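Local coordinates for phospholipase C-beta (PLC-beta) (Sepia officinalis, PDB 3QR0), which belongs to the phospholipase C-beta family, combining PH, EF-hand, TIM-barrel and C2 domains in one chain that carries a bound calcium ion, at residues Y50-K55 with Q63-A68; E154-Y159 with F213-F218; Y159-T164 with I177-S182; K169-V174 with A207-A212. All coordinates share one frame; numbering follows the deposited sequence.

Contact 1 (Y50-K55 with Q63-A68)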
# COMPACT_ATOMS: atom_id res chain seq x y z
N TYR A 50 15.70 -0.20 -10.91
CA TYR A 50 14.65 -1.23 -10.87
C TYR A 50 15.14 -2.59 -10.38
O TYR A 50 14.34 -3.36 -9.84
CB TYR A 50 14.01 -1.41 -12.24
CG TYR A 50 13.26 -0.20 -12.75
CD1 TYR A 50 12.51 0.60 -11.88
CD2 TYR A 50 13.27 0.13 -14.10
CE1 TYR A 50 11.82 1.70 -12.34
CE2 TYR A 50 12.57 1.23 -14.57
CZ TYR A 50 11.84 2.01 -13.68
OH TYR A 50 11.14 3.11 -14.12
N PHE A 51 16.42 -2.88 -10.60
CA PHE A 51 16.99 -4.18 -10.27
C PHE A 51 18.35 -4.04 -9.61
O PHE A 51 19.13 -3.16 -9.97
CB PHE A 51 17.20 -5.01 -11.54
CG PHE A 51 15.94 -5.29 -12.31
CD1 PHE A 51 15.08 -6.30 -11.90
CD2 PHE A 51 15.63 -4.56 -13.44
CE1 PHE A 51 13.91 -6.56 -12.61
CE2 PHE A 51 14.46 -4.81 -14.16
CZ PHE A 51 13.60 -5.82 -13.74
N LEU A 52 18.60 -4.91 -8.64
CA LEU A 52 19.96 -5.27 -8.23
C LEU A 52 20.31 -6.52 -9.02
O LEU A 52 19.48 -7.42 -9.14
CB LEU A 52 20.02 -5.61 -6.74
CG LEU A 52 19.86 -4.47 -5.75
CD1 LEU A 52 19.82 -5.02 -4.33
CD2 LEU A 52 20.99 -3.50 -5.91
N TYR A 53 21.52 -6.58 -9.57
CA TYR A 53 21.93 -7.77 -10.30
C TYR A 53 23.41 -8.07 -10.14
O TYR A 53 24.21 -7.18 -9.82
CB TYR A 53 21.53 -7.68 -11.78
CG TYR A 53 22.27 -6.64 -12.61
CD1 TYR A 53 23.33 -7.01 -13.43
CD2 TYR A 53 21.89 -5.30 -12.59
CE1 TYR A 53 24.00 -6.06 -14.21
CE2 TYR A 53 22.55 -4.35 -13.36
CZ TYR A 53 23.61 -4.74 -14.17
OH TYR A 53 24.27 -3.80 -14.93
N TRP A 54 23.75 -9.34 -10.34
CA TRP A 54 25.12 -9.82 -10.19
C TRP A 54 25.27 -11.18 -10.87
O TRP A 54 24.30 -11.91 -11.05
CB TRP A 54 25.51 -9.92 -8.70
CG TRP A 54 24.73 -10.96 -7.94
CD1 TRP A 54 25.13 -12.24 -7.66
CD2 TRP A 54 23.43 -10.81 -7.34
NE1 TRP A 54 24.16 -12.89 -6.94
CE2 TRP A 54 23.11 -12.04 -6.73
CE3 TRP A 54 22.52 -9.75 -7.27
CZ2 TRP A 54 21.90 -12.24 -6.05
CZ3 TRP A 54 21.32 -9.96 -6.60
CH2 TRP A 54 21.02 -11.20 -6.00
N LYS A 55 26.50 -11.50 -11.25
CA LYS A 55 26.78 -12.77 -11.90
C LYS A 55 27.47 -13.71 -10.92
O LYS A 55 28.32 -13.28 -10.14
CB LYS A 55 27.64 -12.56 -13.14
CG LYS A 55 26.87 -11.90 -14.28
CD LYS A 55 27.70 -11.77 -15.55
CE LYS A 55 26.84 -11.30 -16.71
NZ LYS A 55 26.12 -10.03 -16.42
N GLN A 63 21.93 -13.35 -11.83
CA GLN A 63 21.12 -13.32 -10.63
C GLN A 63 20.60 -11.91 -10.45
O GLN A 63 21.26 -10.94 -10.83
CB GLN A 63 21.94 -13.74 -9.41
CG GLN A 63 22.57 -15.11 -9.54
CD GLN A 63 21.54 -16.20 -9.75
OE1 GLN A 63 21.38 -16.72 -10.85
NE2 GLN A 63 20.82 -16.52 -8.69
N LEU A 64 19.40 -11.77 -9.88
CA LEU A 64 18.83 -10.45 -9.66
C LEU A 64 17.85 -10.41 -8.51
O LEU A 64 17.34 -11.44 -8.07
CB LEU A 64 18.16 -9.92 -10.94
CG LEU A 64 16.83 -10.54 -11.38
CD1 LEU A 64 16.22 -9.73 -12.51
CD2 LEU A 64 17.01 -11.99 -11.80
N LEU A 65 17.62 -9.19 -8.03
CA LEU A 65 16.51 -8.88 -7.13
C LEU A 65 15.70 -7.75 -7.75
O LEU A 65 16.24 -6.68 -8.07
CB LEU A 65 17.02 -8.46 -5.76
CG LEU A 65 17.61 -9.54 -4.85
CD1 LEU A 65 18.11 -8.91 -3.56
CD2 LEU A 65 16.58 -10.64 -4.56
N ASP A 66 14.41 -8.00 -7.95
CA ASP A 66 13.48 -6.99 -8.43
C ASP A 66 13.17 -6.09 -7.25
O ASP A 66 12.57 -6.54 -6.26
CB ASP A 66 12.21 -7.68 -8.95
CG ASP A 66 11.23 -6.72 -9.61
OD1 ASP A 66 11.21 -5.53 -9.27
OD2 ASP A 66 10.45 -7.18 -10.48
N LEU A 67 13.57 -4.82 -7.35
CA LEU A 67 13.42 -3.89 -6.23
C LEU A 67 11.95 -3.60 -5.88
O LEU A 67 11.67 -3.07 -4.81
CB LEU A 67 14.16 -2.58 -6.52
CG LEU A 67 15.69 -2.69 -6.62
CD1 LEU A 67 16.30 -1.31 -6.81
CD2 LEU A 67 16.28 -3.36 -5.39
N ALA A 68 11.03 -3.99 -6.76
CA ALA A 68 9.60 -3.93 -6.48
C ALA A 68 9.20 -4.75 -5.24
O ALA A 68 8.18 -4.47 -4.63
CB ALA A 68 8.80 -4.40 -7.69
O HOH W 1 11.73 -2.30 -9.35

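Contact 2 (E154-Y159 with F213-F218)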
# COMPACT_ATOMS: atom_id res chain seq x y z
N GLU A 154 6.50 0.09 -17.27
CA GLU A 154 6.79 -1.32 -16.97
C GLU A 154 7.42 -2.02 -18.16
O GLU A 154 8.22 -2.95 -17.99
CB GLU A 154 5.53 -2.06 -16.53
CG GLU A 154 5.05 -1.69 -15.13
CD GLU A 154 5.98 -2.17 -14.01
OE1 GLU A 154 6.92 -2.95 -14.26
OE2 GLU A 154 5.77 -1.74 -12.86
N TRP A 155 7.07 -1.59 -19.37
CA TRP A 155 7.67 -2.11 -20.58
C TRP A 155 9.14 -1.67 -20.64
O TRP A 155 10.00 -2.45 -21.02
CB TRP A 155 6.90 -1.61 -21.81
CG TRP A 155 7.16 -2.40 -23.05
CD1 TRP A 155 7.68 -1.92 -24.22
CD2 TRP A 155 6.91 -3.79 -23.26
NE1 TRP A 155 7.76 -2.94 -25.15
CE2 TRP A 155 7.30 -4.09 -24.58
CE3 TRP A 155 6.39 -4.81 -22.45
CZ2 TRP A 155 7.19 -5.38 -25.11
CZ3 TRP A 155 6.28 -6.09 -22.98
CH2 TRP A 155 6.68 -6.36 -24.31
N GLU A 156 9.40 -0.42 -20.25
CA GLU A 156 10.76 0.10 -20.16
C GLU A 156 11.60 -0.62 -19.09
O GLU A 156 12.79 -0.85 -19.28
CB GLU A 156 10.74 1.61 -19.90
CG GLU A 156 12.10 2.29 -20.03
CD GLU A 156 12.07 3.75 -19.64
OE1 GLU A 156 11.41 4.11 -18.64
OE2 GLU A 156 12.73 4.56 -20.33
N LYS A 157 10.98 -0.97 -17.97
CA LYS A 157 11.63 -1.79 -16.94
C LYS A 157 12.11 -3.13 -17.51
O LYS A 157 13.25 -3.53 -17.28
CB LYS A 157 10.67 -2.03 -15.77
CG LYS A 157 11.20 -2.98 -14.71
CD LYS A 157 10.43 -2.84 -13.40
CE LYS A 157 10.81 -3.94 -12.41
NZ LYS A 157 10.18 -3.74 -11.08
N LEU A 158 11.23 -3.80 -18.24
CA LEU A 158 11.58 -5.03 -18.94
C LEU A 158 12.72 -4.79 -19.93
O LEU A 158 13.65 -5.60 -20.04
CB LEU A 158 10.36 -5.61 -19.67
CG LEU A 158 10.57 -6.87 -20.51
CD1 LEU A 158 11.11 -8.01 -19.65
CD2 LEU A 158 9.28 -7.28 -21.19
N TYR A 159 12.65 -3.67 -20.66
CA TYR A 159 13.70 -3.29 -21.60
C TYR A 159 15.05 -3.16 -20.90
O TYR A 159 16.06 -3.65 -21.40
CB TYR A 159 13.35 -1.97 -22.32
CG TYR A 159 14.46 -1.46 -23.22
CD1 TYR A 159 14.59 -1.95 -24.51
CD2 TYR A 159 15.37 -0.51 -22.77
CE1 TYR A 159 15.61 -1.49 -25.35
CE2 TYR A 159 16.40 -0.05 -23.60
CZ TYR A 159 16.51 -0.55 -24.89
OH TYR A 159 17.51 -0.10 -25.72
N PHE A 213 18.75 -2.92 -30.75
CA PHE A 213 17.78 -3.13 -29.68
C PHE A 213 17.50 -1.82 -28.93
O PHE A 213 17.82 -1.68 -27.75
CB PHE A 213 18.29 -4.21 -28.73
CG PHE A 213 17.21 -4.87 -27.91
CD1 PHE A 213 16.44 -5.89 -28.45
CD2 PHE A 213 17.00 -4.50 -26.59
CE1 PHE A 213 15.45 -6.51 -27.69
CE2 PHE A 213 16.01 -5.11 -25.83
CZ PHE A 213 15.24 -6.12 -26.38
N ASP A 214 16.91 -0.85 -29.63
CA ASP A 214 16.50 0.42 -29.03
C ASP A 214 15.08 0.32 -28.47
O ASP A 214 14.30 -0.54 -28.89
CB ASP A 214 16.56 1.55 -30.07
CG ASP A 214 15.67 1.30 -31.27
OD1 ASP A 214 16.05 0.49 -32.14
OD2 ASP A 214 14.58 1.90 -31.34
N PHE A 215 14.73 1.20 -27.53
CA PHE A 215 13.42 1.13 -26.88
C PHE A 215 12.24 1.33 -27.85
O PHE A 215 11.22 0.66 -27.72
CB PHE A 215 13.31 2.12 -25.72
CG PHE A 215 11.99 2.04 -25.00
CD1 PHE A 215 11.67 0.94 -24.23
CD2 PHE A 215 11.05 3.06 -25.13
CE1 PHE A 215 10.45 0.84 -23.58
CE2 PHE A 215 9.82 2.97 -24.49
CZ PHE A 215 9.52 1.86 -23.71
N ASP A 216 12.38 2.25 -28.80
CA ASP A 216 11.26 2.53 -29.71
C ASP A 216 10.94 1.33 -30.60
O ASP A 216 9.78 1.06 -30.89
CB ASP A 216 11.51 3.80 -30.53
CG ASP A 216 11.36 5.07 -29.71
OD1 ASP A 216 10.81 5.00 -28.59
OD2 ASP A 216 11.80 6.14 -30.17
N THR A 217 11.97 0.59 -31.00
CA THR A 217 11.78 -0.67 -31.71
C THR A 217 11.23 -1.74 -30.76
O THR A 217 10.42 -2.58 -31.16
CB THR A 217 13.08 -1.16 -32.35
OG1 THR A 217 13.65 -0.10 -33.13
CG2 THR A 217 12.82 -2.37 -33.24
N PHE A 218 11.66 -1.70 -29.50
CA PHE A 218 11.08 -2.57 -28.47
C PHE A 218 9.58 -2.30 -28.29
O PHE A 218 8.81 -3.23 -28.03
CB PHE A 218 11.82 -2.43 -27.13
CG PHE A 218 11.50 -3.53 -26.14
CD1 PHE A 218 11.74 -4.87 -26.46
CD2 PHE A 218 10.98 -3.23 -24.89
CE1 PHE A 218 11.46 -5.88 -25.54
CE2 PHE A 218 10.69 -4.25 -23.97
CZ PHE A 218 10.93 -5.57 -24.30
O HOH W 2 16.96 3.13 -26.73

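Contact 3 (Y159-T164 with I177-S182)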
# COMPACT_ATOMS: atom_id res chain seq x y z
N TYR A 159 12.65 -3.67 -20.66
CA TYR A 159 13.70 -3.29 -21.60
C TYR A 159 15.05 -3.16 -20.90
O TYR A 159 16.06 -3.65 -21.40
CB TYR A 159 13.35 -1.97 -22.32
CG TYR A 159 14.46 -1.46 -23.22
CD1 TYR A 159 14.59 -1.95 -24.51
CD2 TYR A 159 15.37 -0.51 -22.77
CE1 TYR A 159 15.61 -1.49 -25.35
CE2 TYR A 159 16.40 -0.05 -23.60
CZ TYR A 159 16.51 -0.55 -24.89
OH TYR A 159 17.51 -0.10 -25.72
N PHE A 160 15.06 -2.50 -19.74
CA PHE A 160 16.31 -2.33 -18.99
C PHE A 160 16.81 -3.63 -18.38
O PHE A 160 18.02 -3.83 -18.25
CB PHE A 160 16.18 -1.23 -17.95
CG PHE A 160 16.50 0.13 -18.49
CD1 PHE A 160 15.52 0.91 -19.08
CD2 PHE A 160 17.81 0.61 -18.46
CE1 PHE A 160 15.81 2.17 -19.60
CE2 PHE A 160 18.11 1.87 -18.97
CZ PHE A 160 17.11 2.65 -19.54
N ARG A 161 15.89 -4.53 -18.02
CA ARG A 161 16.29 -5.86 -17.59
C ARG A 161 17.03 -6.56 -18.73
O ARG A 161 18.12 -7.11 -18.53
CB ARG A 161 15.10 -6.70 -17.15
CG ARG A 161 15.56 -7.94 -16.40
CD ARG A 161 14.47 -8.94 -16.16
NE ARG A 161 15.04 -10.27 -15.95
CZ ARG A 161 14.40 -11.30 -15.38
NH1 ARG A 161 13.16 -11.17 -14.93
NH2 ARG A 161 15.03 -12.46 -15.26
N LEU A 162 16.44 -6.53 -19.92
CA LEU A 162 17.01 -7.20 -21.08
C LEU A 162 18.37 -6.65 -21.51
O LEU A 162 19.25 -7.41 -21.94
CB LEU A 162 16.03 -7.16 -22.26
CG LEU A 162 14.78 -8.03 -22.07
CD1 LEU A 162 13.79 -7.78 -23.19
CD2 LEU A 162 15.15 -9.52 -22.01
N THR A 163 18.55 -5.33 -21.40
CA THR A 163 19.78 -4.68 -21.87
C THR A 163 20.85 -4.48 -20.78
O THR A 163 21.93 -3.99 -21.07
CB THR A 163 19.47 -3.31 -22.52
OG1 THR A 163 18.88 -2.43 -21.55
CG2 THR A 163 18.54 -3.49 -23.71
N THR A 164 20.55 -4.87 -19.54
CA THR A 164 21.55 -4.80 -18.46
C THR A 164 21.73 -6.15 -17.79
O THR A 164 22.83 -6.71 -17.82
CB THR A 164 21.19 -3.72 -17.41
OG1 THR A 164 20.04 -4.12 -16.66
CG2 THR A 164 20.93 -2.38 -18.08
N ILE A 177 14.49 -13.02 -23.74
CA ILE A 177 13.25 -12.31 -24.04
C ILE A 177 12.05 -13.21 -23.74
O ILE A 177 11.09 -12.78 -23.10
CB ILE A 177 13.18 -11.85 -25.52
CG1 ILE A 177 14.38 -10.97 -25.87
CG2 ILE A 177 11.88 -11.09 -25.77
CD1 ILE A 177 14.44 -10.57 -27.32
N GLN A 178 12.11 -14.46 -24.19
CA GLN A 178 11.02 -15.41 -23.96
C GLN A 178 10.82 -15.75 -22.48
O GLN A 178 9.68 -15.76 -22.01
CB GLN A 178 11.23 -16.69 -24.78
CG GLN A 178 10.86 -16.52 -26.25
CD GLN A 178 11.27 -17.70 -27.11
OE1 GLN A 178 12.15 -18.48 -26.75
NE2 GLN A 178 10.62 -17.84 -28.27
N LYS A 179 11.91 -16.01 -21.76
CA LYS A 179 11.81 -16.38 -20.34
C LYS A 179 11.22 -15.26 -19.48
O LYS A 179 10.53 -15.53 -18.51
CB LYS A 179 13.16 -16.82 -19.77
CG LYS A 179 14.13 -15.70 -19.43
CD LYS A 179 15.35 -16.20 -18.68
CE LYS A 179 16.20 -15.03 -18.23
NZ LYS A 179 17.54 -15.45 -17.75
N CYS A 180 11.50 -14.00 -19.84
CA CYS A 180 10.97 -12.86 -19.09
C CYS A 180 9.46 -12.67 -19.31
O CYS A 180 8.80 -12.04 -18.49
CB CYS A 180 11.72 -11.57 -19.45
SG CYS A 180 13.44 -11.49 -18.85
N LEU A 181 8.93 -13.21 -20.41
CA LEU A 181 7.51 -13.01 -20.76
C LEU A 181 6.61 -14.22 -20.53
O LEU A 181 5.46 -14.05 -20.11
CB LEU A 181 7.39 -12.55 -22.23
CG LEU A 181 7.89 -11.15 -22.56
CD1 LEU A 181 7.87 -10.91 -24.06
CD2 LEU A 181 7.08 -10.08 -21.84
N SER A 182 7.08 -15.44 -20.80
CA SER A 182 6.20 -16.61 -20.71
C SER A 182 6.93 -17.95 -20.56
O SER A 182 8.05 -18.13 -21.05
CB SER A 182 5.28 -16.67 -21.94
OG SER A 182 4.24 -17.61 -21.76

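Contact 4 (K169-V174 with A207-A212)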
# COMPACT_ATOMS: atom_id res chain seq x y z
N LYS A 169 27.60 -9.89 -23.77
CA LYS A 169 28.56 -9.40 -24.76
C LYS A 169 27.88 -8.50 -25.78
O LYS A 169 27.90 -8.76 -26.99
CB LYS A 169 29.28 -10.58 -25.43
CG LYS A 169 29.75 -11.64 -24.43
CD LYS A 169 30.93 -12.45 -24.93
CE LYS A 169 31.40 -13.43 -23.87
NZ LYS A 169 32.81 -13.87 -24.09
N ASN A 170 27.26 -7.44 -25.27
CA ASN A 170 26.51 -6.47 -26.07
C ASN A 170 25.44 -7.10 -26.98
O ASN A 170 25.16 -6.59 -28.06
CB ASN A 170 27.48 -5.60 -26.89
CG ASN A 170 28.39 -4.76 -26.01
OD1 ASN A 170 27.98 -4.24 -24.97
ND2 ASN A 170 29.65 -4.62 -26.43
N LYS A 171 24.84 -8.19 -26.51
CA LYS A 171 23.79 -8.88 -27.26
C LYS A 171 22.69 -9.35 -26.32
O LYS A 171 22.97 -9.78 -25.20
CB LYS A 171 24.36 -10.07 -28.03
CG LYS A 171 25.30 -9.69 -29.17
CD LYS A 171 25.90 -10.91 -29.84
CE LYS A 171 26.65 -10.53 -31.11
NZ LYS A 171 27.24 -11.71 -31.80
N ILE A 172 21.45 -9.27 -26.79
CA ILE A 172 20.29 -9.70 -26.02
C ILE A 172 19.84 -11.06 -26.55
O ILE A 172 19.35 -11.16 -27.67
CB ILE A 172 19.12 -8.70 -26.15
CG1 ILE A 172 19.51 -7.33 -25.56
CG2 ILE A 172 17.89 -9.23 -25.43
CD1 ILE A 172 20.45 -6.51 -26.43
N PRO A 173 20.00 -12.13 -25.74
CA PRO A 173 19.58 -13.44 -26.23
C PRO A 173 18.05 -13.55 -26.34
O PRO A 173 17.33 -13.06 -25.47
CB PRO A 173 20.14 -14.42 -25.19
CG PRO A 173 20.46 -13.62 -23.99
CD PRO A 173 20.59 -12.18 -24.39
N VAL A 174 17.58 -14.18 -27.42
CA VAL A 174 16.14 -14.40 -27.62
C VAL A 174 15.58 -15.24 -26.48
O VAL A 174 14.47 -15.01 -26.01
CB VAL A 174 15.85 -15.10 -28.97
CG1 VAL A 174 14.38 -15.50 -29.06
CG2 VAL A 174 16.25 -14.21 -30.14
N ALA A 207 20.60 -14.15 -30.84
CA ALA A 207 20.77 -12.99 -29.97
C ALA A 207 20.75 -11.71 -30.79
O ALA A 207 21.21 -11.70 -31.93
CB ALA A 207 22.07 -13.10 -29.19
N ILE A 208 20.20 -10.64 -30.22
CA ILE A 208 20.05 -9.37 -30.91
C ILE A 208 21.13 -8.38 -30.46
O ILE A 208 21.42 -8.29 -29.27
CB ILE A 208 18.67 -8.73 -30.64
CG1 ILE A 208 17.55 -9.74 -30.90
CG2 ILE A 208 18.48 -7.48 -31.49
CD1 ILE A 208 16.16 -9.20 -30.62
N ASP A 209 21.71 -7.65 -31.41
CA ASP A 209 22.73 -6.66 -31.09
C ASP A 209 22.12 -5.49 -30.31
O ASP A 209 21.01 -5.06 -30.61
CB ASP A 209 23.39 -6.12 -32.37
CG ASP A 209 24.25 -7.15 -33.08
OD1 ASP A 209 24.66 -6.89 -34.23
OD2 ASP A 209 24.52 -8.23 -32.50
N LEU A 210 22.87 -4.99 -29.32
CA LEU A 210 22.44 -3.84 -28.53
C LEU A 210 22.11 -2.64 -29.41
O LEU A 210 21.15 -1.92 -29.14
CB LEU A 210 23.52 -3.45 -27.52
CG LEU A 210 23.20 -2.25 -26.60
CD1 LEU A 210 21.91 -2.49 -25.82
CD2 LEU A 210 24.36 -1.98 -25.66
N LYS A 211 22.91 -2.45 -30.46
CA LYS A 211 22.71 -1.36 -31.42
C LYS A 211 21.30 -1.38 -32.01
O LYS A 211 20.64 -0.35 -32.08
CB LYS A 211 23.72 -1.45 -32.57
CG LYS A 211 25.17 -1.22 -32.15
CD LYS A 211 26.14 -1.81 -33.17
CE LYS A 211 27.57 -1.75 -32.66
NZ LYS A 211 28.55 -2.27 -33.65
N ALA A 212 20.86 -2.56 -32.43
CA ALA A 212 19.54 -2.73 -33.05
C ALA A 212 18.40 -2.81 -32.03
O ALA A 212 17.23 -2.77 -32.40
CB ALA A 212 19.53 -3.98 -33.93

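Contact 1 (Y50-K55 with Q63-A68)
The indole of W54 leans across onto the neighbouring strand, CB of Q63 lying over one face, 3.6 Å from the centroid of the five-membered ring. A chi1 of 66°, with CG between the backbone N and the carbonyl carbon, turns the ring this way, and its six-membered end meets L65 edge-on, W54 CH2 to L65 CG 4.0 Å. On the same side L52 and L67 cross at about a right angle, L52 CG touching L67 CD2 at 3.8 Å, and both side chains rest on V137 of helix 127-141. The strands form a beta hairpin in the PH domain, with 63-66 at one edge of its seven-stranded antiparallel sheet. L52 and L65 are a hydrogen-bonded pair: L52 N to L65 O is 3.0 Å and L65 N to L52 O 2.8 Å, both donors in the carbonyl plane. On the face carrying F51 and L64 these two side chains run side by side, CD1 to CD1 3.7 Å, against R161 of helix 151-165. The D66 carboxylate crosses the F51 ring obliquely, planes 53° apart; its OD1 accepts from A68 N at 3.0 Å in an Asx turn and also forms a salt bridge with K157.

Contact 2 (E154-Y159 with F213-F218)
Residues 154-159 are a middle piece of helix 151-165, and they meet the start of helix 215-225 and the two residues before it, the closest CA pair being Y159 and F215 at 6.9 Å. Both belong to the EF-hand region, and W155, Y159, F213, F215 and F218 make an aromatic cluster between them. W155 and F218 form an offset stack, the five-membered ring and the phenyl 4.3 Å apart between centroids with planes at 17°. The indole has a polar hold as well: W155 NE1 donates to F218 O at 3.1 Å, with the acceptor in the indole plane but NE1 well above the plane of the carbonyl. F215 turns an edge toward the face of Y159, centroids 5.6 Å apart, while its CB stands over that same ring. F213 lies nearly parallel to Y159 but slid aside, with little of one ring over the other; W200 stacks on F213. D214 is the N-cap of helix 215-225: its OD2 accepts from T217 N at 2.9 Å and its OD1 from T217 OG1 through the syn lone pair. At the tip of Y159, OH donates in the carbonyl plane to a lone pair of F213 O at 2.6 Å.

Contact 3 (Y159-T164 with I177-S182)
In the EF-hand-like region, helix 151-165 and helix 174-181 meet across the loop that holds strand 171-173. The segments' axes stay 11.0 Å apart at closest and run at 143° to each other, so the gap is bridged by side chains, R161 and L162 from one helix and C180 from the other. The CB of R161 points toward the other helix and also packs on the F51 ring of the PH domain. With CG anti to the backbone N (chi1 -166°) and the chain extended as far as NE, the side chain reaches straight out beside C180. R161 CD comes within 3.8 Å of C180 SG, R161 NE within 3.5 Å and R161 CZ within 3.6 Å. The sulfur therefore sits over the centre of one face of the guanidinium, 3.5 Å above its plane, and packs on the flat cation. At the tip, R161 NH2 lies 4.1 Å from CE of K179, whose extended chain crosses R161 at about a right angle. NH2 of R161 and NZ of K179 are like charges near each other, and E166 holds both: its OE2 forms a salt bridge with R161 NH2 and its OE1 one with K179 NZ. D61 is a second partner of K179, which probably eases the repulsion further. The apolar part of the contact is L162, buried one position on and also touching F213 and F218. L162 CD2 does the work, 3.9 Å from I177 CA and 4.1 Å from C180 SG.

Contact 4 (K169-V174 with A207-A212)
Main-chain hydrogen bonds come first. The short strands 171-173 and 207-209 run antiparallel, and I172 and I208 are the hydrogen-bonded pair. I172 N donates to I208 O at 2.7 Å in the carbonyl plane; I208 N returns the bond to I172 O at 2.7 Å from above the plane of the I172 carbonyl. Both are nearly straight, with angles of 168° and 170° at the hydrogen. Past the strand end, L210 N donates to N170 O at 3.1 Å. On either side of the I172-I208 pair lie non-hydrogen-bonded pairs, K171 with D209 and P173 with A207, and the CA hydrogens of K171 and A207 make weaker contacts: K171 CA is 3.2 Å from I208 O and A207 CA 3.3 Å from I172 O. The charged contact is looser. K171 and D209 lie side by side on the exposed face and point the same way, with CE of K171 3.4 Å from OD2 of D209, but NZ of K171 stands 4.5 Å from that oxygen, beyond a salt bridge. Apolar contacts are few on this face, where A207 CB rests on P173 CA. On the other face, the CD1 of I172, set by a chi2 of 75°, meets L210 CA at 3.9 Å. The short sheet is consistent with the strand pairing between loops found in paired EF-hands; the model's calcium is bound elsewhere, by N339, E368, D370 and E417. Strand 171-173 links helix 151-165 to helix 174-181, strand 207-209 leads into helix 215-225, and I172 and I208 both pack on I177 of helix 174-181.

In the fold
Contact 1 is the most buried of the four and belongs to the PH domain; contacts 2, 3 and 4 are partly buried and share the EF-hand region. Helix 151-165 ties contacts 1, 2 and 3 together: it serves contacts 2 and 3, which have Y159 in common, and its K157 and R161 reach the hairpin of contact 1, K157 by a salt bridge. Contacts 1 and 4 are both antiparallel strand pairs, but the first has apolar side chains on both faces and the second turns K171 and D209 to solvent. Contact 2 relies on aromatic rings, contact 3 on the sulfur of C180 over the R161 guanidinium and on L162. I172 and I208 join contact 4 to F213 of contact 2 and I177 of contact 3.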